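Local coordinates for protein argininosuccinate lyase (Chelativorans sp., PDB 6RXA) that is an EDDS lyase, a C-N lyase of the aspartase/fumarase superfamily, related to the enzymes that split argininosuccinate into fumarate and arginine, at residues R110-R121 / R192-A202. The protein carries 2 engineered substitutions. Numbering follows the deposited sequence.
Sequences RSRNDLANAGKR and RINLCPLGAAA. With FMT (formic acid), chain B; FMT (formic acid), chain D; FMT (formic acid), chain C.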
loop_
_atom_site.group_PDB
_atom_site.type_symbol
_atom_site.label_atom_id
_atom_site.label_comp_id
_atom_site.label_asym_id
_atom_site.label_seq_id
_atom_site.Cartn_x
_atom_site.Cartn_y
_atom_site.Cartn_z
ATOM N N ARG A 110 -30.335 18.053 11.884
ATOM C CA ARG A 110 -29.331 16.996 11.869
ATOM C C ARG A 110 -29.432 16.219 10.566
ATOM O O ARG A 110 -30.400 16.343 9.812
ATOM C CB ARG A 110 -29.558 16.062 13.076
ATOM C CG ARG A 110 -28.491 15.045 13.335
ATOM C CD ARG A 110 -28.817 14.274 14.606
ATOM N NE ARG A 110 -30.029 13.470 14.504
ATOM C CZ ARG A 110 -30.325 12.501 15.365
ATOM N NH1 ARG A 110 -29.485 12.236 16.352
ATOM N NH2 ARG A 110 -31.428 11.783 15.228
ATOM N N SER A 111 -28.406 15.413 10.302
ATOM C CA SER A 111 -28.345 14.565 9.126
ATOM C C SER A 111 -27.754 13.227 9.527
ATOM O O SER A 111 -27.090 13.105 10.560
ATOM C CB SER A 111 -27.450 15.239 8.067
ATOM O OG SER A 111 -27.112 14.409 6.967
ATOM N N ARG A 112 -27.939 12.222 8.671
ATOM C CA ARG A 112 -27.108 11.034 8.823
ATOM C C ARG A 112 -25.619 11.361 8.681
ATOM O O ARG A 112 -24.778 10.627 9.218
ATOM C CB ARG A 112 -27.505 9.945 7.822
ATOM C CG ARG A 112 -28.821 9.242 8.179
ATOM C CD ARG A 112 -29.160 8.124 7.189
ATOM N NE ARG A 112 -29.318 8.631 5.824
ATOM C CZ ARG A 112 -29.600 7.880 4.763
ATOM N NH1 ARG A 112 -29.756 6.576 4.891
ATOM N NH2 ARG A 112 -29.716 8.438 3.567
ATOM N N ASN A 113 -25.269 12.452 7.989
ATOM C CA ASN A 113 -23.867 12.731 7.698
ATOM C C ASN A 113 -23.102 13.159 8.944
ATOM O O ASN A 113 -21.999 12.656 9.195
ATOM C CB ASN A 113 -23.739 13.790 6.598
ATOM C CG ASN A 113 -24.335 13.336 5.279
ATOM O OD1 ASN A 113 -24.594 12.147 5.068
ATOM N ND2 ASN A 113 -24.562 14.285 4.379
ATOM N N ASP A 114 -23.641 14.116 9.719
ATOM C CA ASP A 114 -22.944 14.512 10.946
ATOM C C ASP A 114 -23.095 13.462 12.041
ATOM O O ASP A 114 -22.148 13.232 12.804
ATOM C CB ASP A 114 -23.258 15.950 11.374
ATOM C CG ASP A 114 -24.698 16.207 11.734
ATOM O OD1 ASP A 114 -25.611 15.475 11.301
ATOM O OD2 ASP A 114 -24.912 17.231 12.440
ATOM N N LEU A 115 -24.243 12.783 12.090
ATOM C CA LEU A 115 -24.420 11.655 12.999
ATOM C C LEU A 115 -23.353 10.591 12.762
ATOM O O LEU A 115 -22.707 10.116 13.709
ATOM C CB LEU A 115 -25.815 11.045 12.803
ATOM C CG LEU A 115 -26.063 9.682 13.459
ATOM C CD1 LEU A 115 -26.075 9.807 14.975
ATOM C CD2 LEU A 115 -27.378 9.082 12.972
ATOM N N ALA A 116 -23.166 10.194 11.504
ATOM C CA ALA A 116 -22.209 9.140 11.178
ATOM C C ALA A 116 -20.795 9.549 11.560
ATOM O O ALA A 116 -20.055 8.761 12.154
ATOM C CB ALA A 116 -22.287 8.793 9.690
ATOM N N ASN A 117 -20.396 10.776 11.213
ATOM C CA ASN A 117 -19.037 11.219 11.518
ATOM C C ASN A 117 -18.819 11.241 13.025
ATOM O O ASN A 117 -17.774 10.789 13.517
ATOM C CB ASN A 117 -18.789 12.603 10.906
ATOM C CG ASN A 117 -17.304 12.950 10.773
ATOM O OD1 ASN A 117 -16.669 13.428 11.719
ATOM N ND2 ASN A 117 -16.760 12.773 9.569
ATOM N N ALA A 118 -19.808 11.738 13.776
ATOM C CA ALA A 118 -19.692 11.820 15.231
ATOM C C ALA A 118 -19.670 10.441 15.878
ATOM O O ALA A 118 -18.874 10.197 16.798
ATOM C CB ALA A 118 -20.838 12.653 15.813
ATOM N N GLY A 119 -20.551 9.532 15.449
ATOM C CA GLY A 119 -20.566 8.208 16.047
ATOM C C GLY A 119 -19.273 7.452 15.807
ATOM O O GLY A 119 -18.767 6.764 16.698
ATOM N N LYS A 120 -18.731 7.555 14.593
ATOM C CA LYS A 120 -17.443 6.927 14.294
ATOM C C LYS A 120 -16.346 7.498 15.181
ATOM O O LYS A 120 -15.498 6.757 15.693
ATOM C CB LYS A 120 -17.067 7.129 12.822
ATOM C CG LYS A 120 -15.691 6.529 12.384
ATOM C CD LYS A 120 -15.776 5.001 12.210
ATOM C CE LYS A 120 -14.430 4.317 11.976
ATOM N NZ LYS A 120 -13.865 4.640 10.642
ATOM N N ARG A 121 -16.363 8.817 15.398
ATOM C CA ARG A 121 -15.380 9.438 16.278
ATOM C C ARG A 121 -15.514 8.929 17.713
ATOM O O ARG A 121 -14.506 8.693 18.390
ATOM C CB ARG A 121 -15.514 10.962 16.239
ATOM C CG ARG A 121 -14.949 11.642 14.996
ATOM C CD ARG A 121 -15.395 13.110 14.966
ATOM N NE ARG A 121 -14.779 13.827 13.854
ATOM C CZ ARG A 121 -13.557 14.352 13.889
ATOM N NH1 ARG A 121 -12.822 14.259 14.985
ATOM N NH2 ARG A 121 -13.085 14.971 12.821
ATOM N N ARG A 192 -7.307 15.283 17.964
ATOM C CA ARG A 192 -8.028 15.495 16.713
ATOM C C ARG A 192 -9.273 14.615 16.610
ATOM O O ARG A 192 -10.262 15.034 15.997
ATOM C CB ARG A 192 -7.106 15.296 15.509
ATOM C CG ARG A 192 -6.214 16.508 15.228
ATOM C CD ARG A 192 -5.273 16.293 14.024
ATOM N NE ARG A 192 -4.176 15.373 14.297
ATOM C CZ ARG A 192 -3.047 15.720 14.911
ATOM N NH1 ARG A 192 -2.868 16.969 15.326
ATOM N NH2 ARG A 192 -2.101 14.825 15.115
ATOM N N ILE A 193 -9.246 13.401 17.175
ATOM C CA ILE A 193 -10.434 12.546 17.169
ATOM C C ILE A 193 -11.517 13.141 18.055
ATOM O O ILE A 193 -12.705 13.095 17.719
ATOM C CB ILE A 193 -10.072 11.116 17.615
ATOM C CG1 ILE A 193 -9.313 10.389 16.508
ATOM C CG2 ILE A 193 -11.327 10.322 17.979
ATOM C CD1 ILE A 193 -8.912 8.988 16.824
ATOM N N ASN A 194 -11.127 13.711 19.190
ATOM C CA ASN A 194 -12.085 14.132 20.210
ATOM C C ASN A 194 -12.603 15.548 19.971
ATOM O O ASN A 194 -12.603 16.404 20.859
ATOM C CB ASN A 194 -11.479 13.998 21.597
ATOM C CG ASN A 194 -12.541 14.008 22.671
ATOM O OD1 ASN A 194 -13.693 13.677 22.397
ATOM N ND2 ASN A 194 -12.168 14.379 23.885
ATOM N N LEU A 195 -13.085 15.768 18.756
ATOM C CA LEU A 195 -13.724 17.005 18.323
ATOM C C LEU A 195 -15.084 16.655 17.736
ATOM O O LEU A 195 -15.212 15.677 16.998
ATOM C CB LEU A 195 -12.867 17.685 17.249
ATOM C CG LEU A 195 -11.471 18.117 17.682
ATOM C CD1 LEU A 195 -10.690 18.612 16.478
ATOM C CD2 LEU A 195 -11.562 19.200 18.731
ATOM N N CYS A 196 -16.103 17.448 18.074
ATOM C CA CYS A 196 -17.478 17.103 17.734
ATOM C C CYS A 196 -17.918 17.761 16.426
ATOM O O CYS A 196 -17.889 19.002 16.338
ATOM C CB CYS A 196 -18.404 17.548 18.848
ATOM S SG CYS A 196 -20.076 16.945 18.609
ATOM N N PRO A 197 -18.357 17.002 15.431
ATOM C CA PRO A 197 -18.860 17.596 14.178
ATOM C C PRO A 197 -20.362 17.827 14.158
ATOM O O PRO A 197 -20.881 18.340 13.161
ATOM C CB PRO A 197 -18.481 16.538 13.137
ATOM C CG PRO A 197 -18.689 15.240 13.890
ATOM C CD PRO A 197 -18.240 15.531 15.320
ATOM N N LEU A 198 -21.079 17.468 15.217
ATOM C CA LEU A 198 -22.523 17.644 15.228
ATOM C C LEU A 198 -22.889 19.117 15.122
ATOM O O LEU A 198 -22.258 19.985 15.729
ATOM C CB LEU A 198 -23.100 17.032 16.499
ATOM C CG LEU A 198 -23.038 15.507 16.442
ATOM C CD1 LEU A 198 -23.239 14.923 17.823
ATOM C CD2 LEU A 198 -24.069 14.941 15.460
ATOM N N GLY A 199 -23.930 19.391 14.341
ATOM C CA GLY A 199 -24.314 20.741 13.982
ATOM C C GLY A 199 -23.962 21.081 12.556
ATOM O O GLY A 199 -24.501 22.059 12.008
ATOM N N ALA A 200 -23.076 20.303 11.934
ATOM C CA ALA A 200 -22.829 20.445 10.507
ATOM C C ALA A 200 -24.021 19.988 9.679
ATOM O O ALA A 200 -24.151 20.382 8.513
ATOM C CB ALA A 200 -21.603 19.619 10.116
ATOM N N ALA A 201 -24.894 19.167 10.256
ATOM C CA ALA A 201 -26.063 18.628 9.552
ATOM C C ALA A 201 -25.589 17.967 8.255
ATOM O O ALA A 201 -24.692 17.117 8.306
ATOM C CB ALA A 201 -27.152 19.683 9.423
ATOM N N ALA A 202 -26.157 18.317 7.094
ATOM C CA ALA A 202 -25.795 17.639 5.857
ATOM C C ALA A 202 -24.367 17.943 5.436
ATOM O O ALA A 202 -23.706 17.086 4.836
ATOM C CB ALA A 202 -26.749 18.063 4.744
HETATM C C FMT B . -28.051 12.376 4.688
HETATM O O1 FMT B . -28.370 13.550 4.559
HETATM O O2 FMT B . -28.657 11.494 4.089
HETATM C C FMT D . -29.481 4.643 1.783
HETATM O O1 FMT D . -30.126 5.580 2.261
HETATM O O2 FMT D . -28.557 4.102 2.395
HETATM C C FMT C . -26.581 13.154 1.518
HETATM O O1 FMT C . -27.276 13.327 0.505
HETATM O O2 FMT C . -25.519 13.768 1.725
HETATM O O HOH W 1 -10.416 16.060 13.350
#
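R121 turns the edge of its guanidinium to four in-plane partners at the end of helix 168-193: NH1 donates to R192 O (2.9 Å, on a lone pair) and to I193 O from above that carbonyl's plane, NE to N117 OD1, and NH2 to a water that donates in turn to R192 O. P197 CD approaches obliquely. Arginine suits a helix C-terminus, whose carbonyls lack in-helix partners; an alanine here would probably leave both carbonyls, N117 OD1 and the water without their donor. P197 packs its ring against A118 and R121 CD, while L198 CG touches A118 CB at 3.7 Å.

D114, its CG between backbone N and carbonyl carbon (chi1 63°), uses both oxygens: OD2 accepts hydrogen bonds from G199 N (3.0 Å) and, weakly, A201 N (2.9 Å), while OD1 takes S111 N. S111 OG accepts from N113 N, completing a capping box. G199 has positive phi (106°), where a CB would press on the preceding carbonyl. N113 ND2 donates nearly straight to A202 O (3.0 Å).

This capped start of helix 112-147 carries S111, R112 and N113, which bind succinate and fumarate in other structures of this enzyme and here hold formates, two at the R112 guanidinium edge; S281 and K286 of a neighbouring subunit and T158 of a third complete this shared active site.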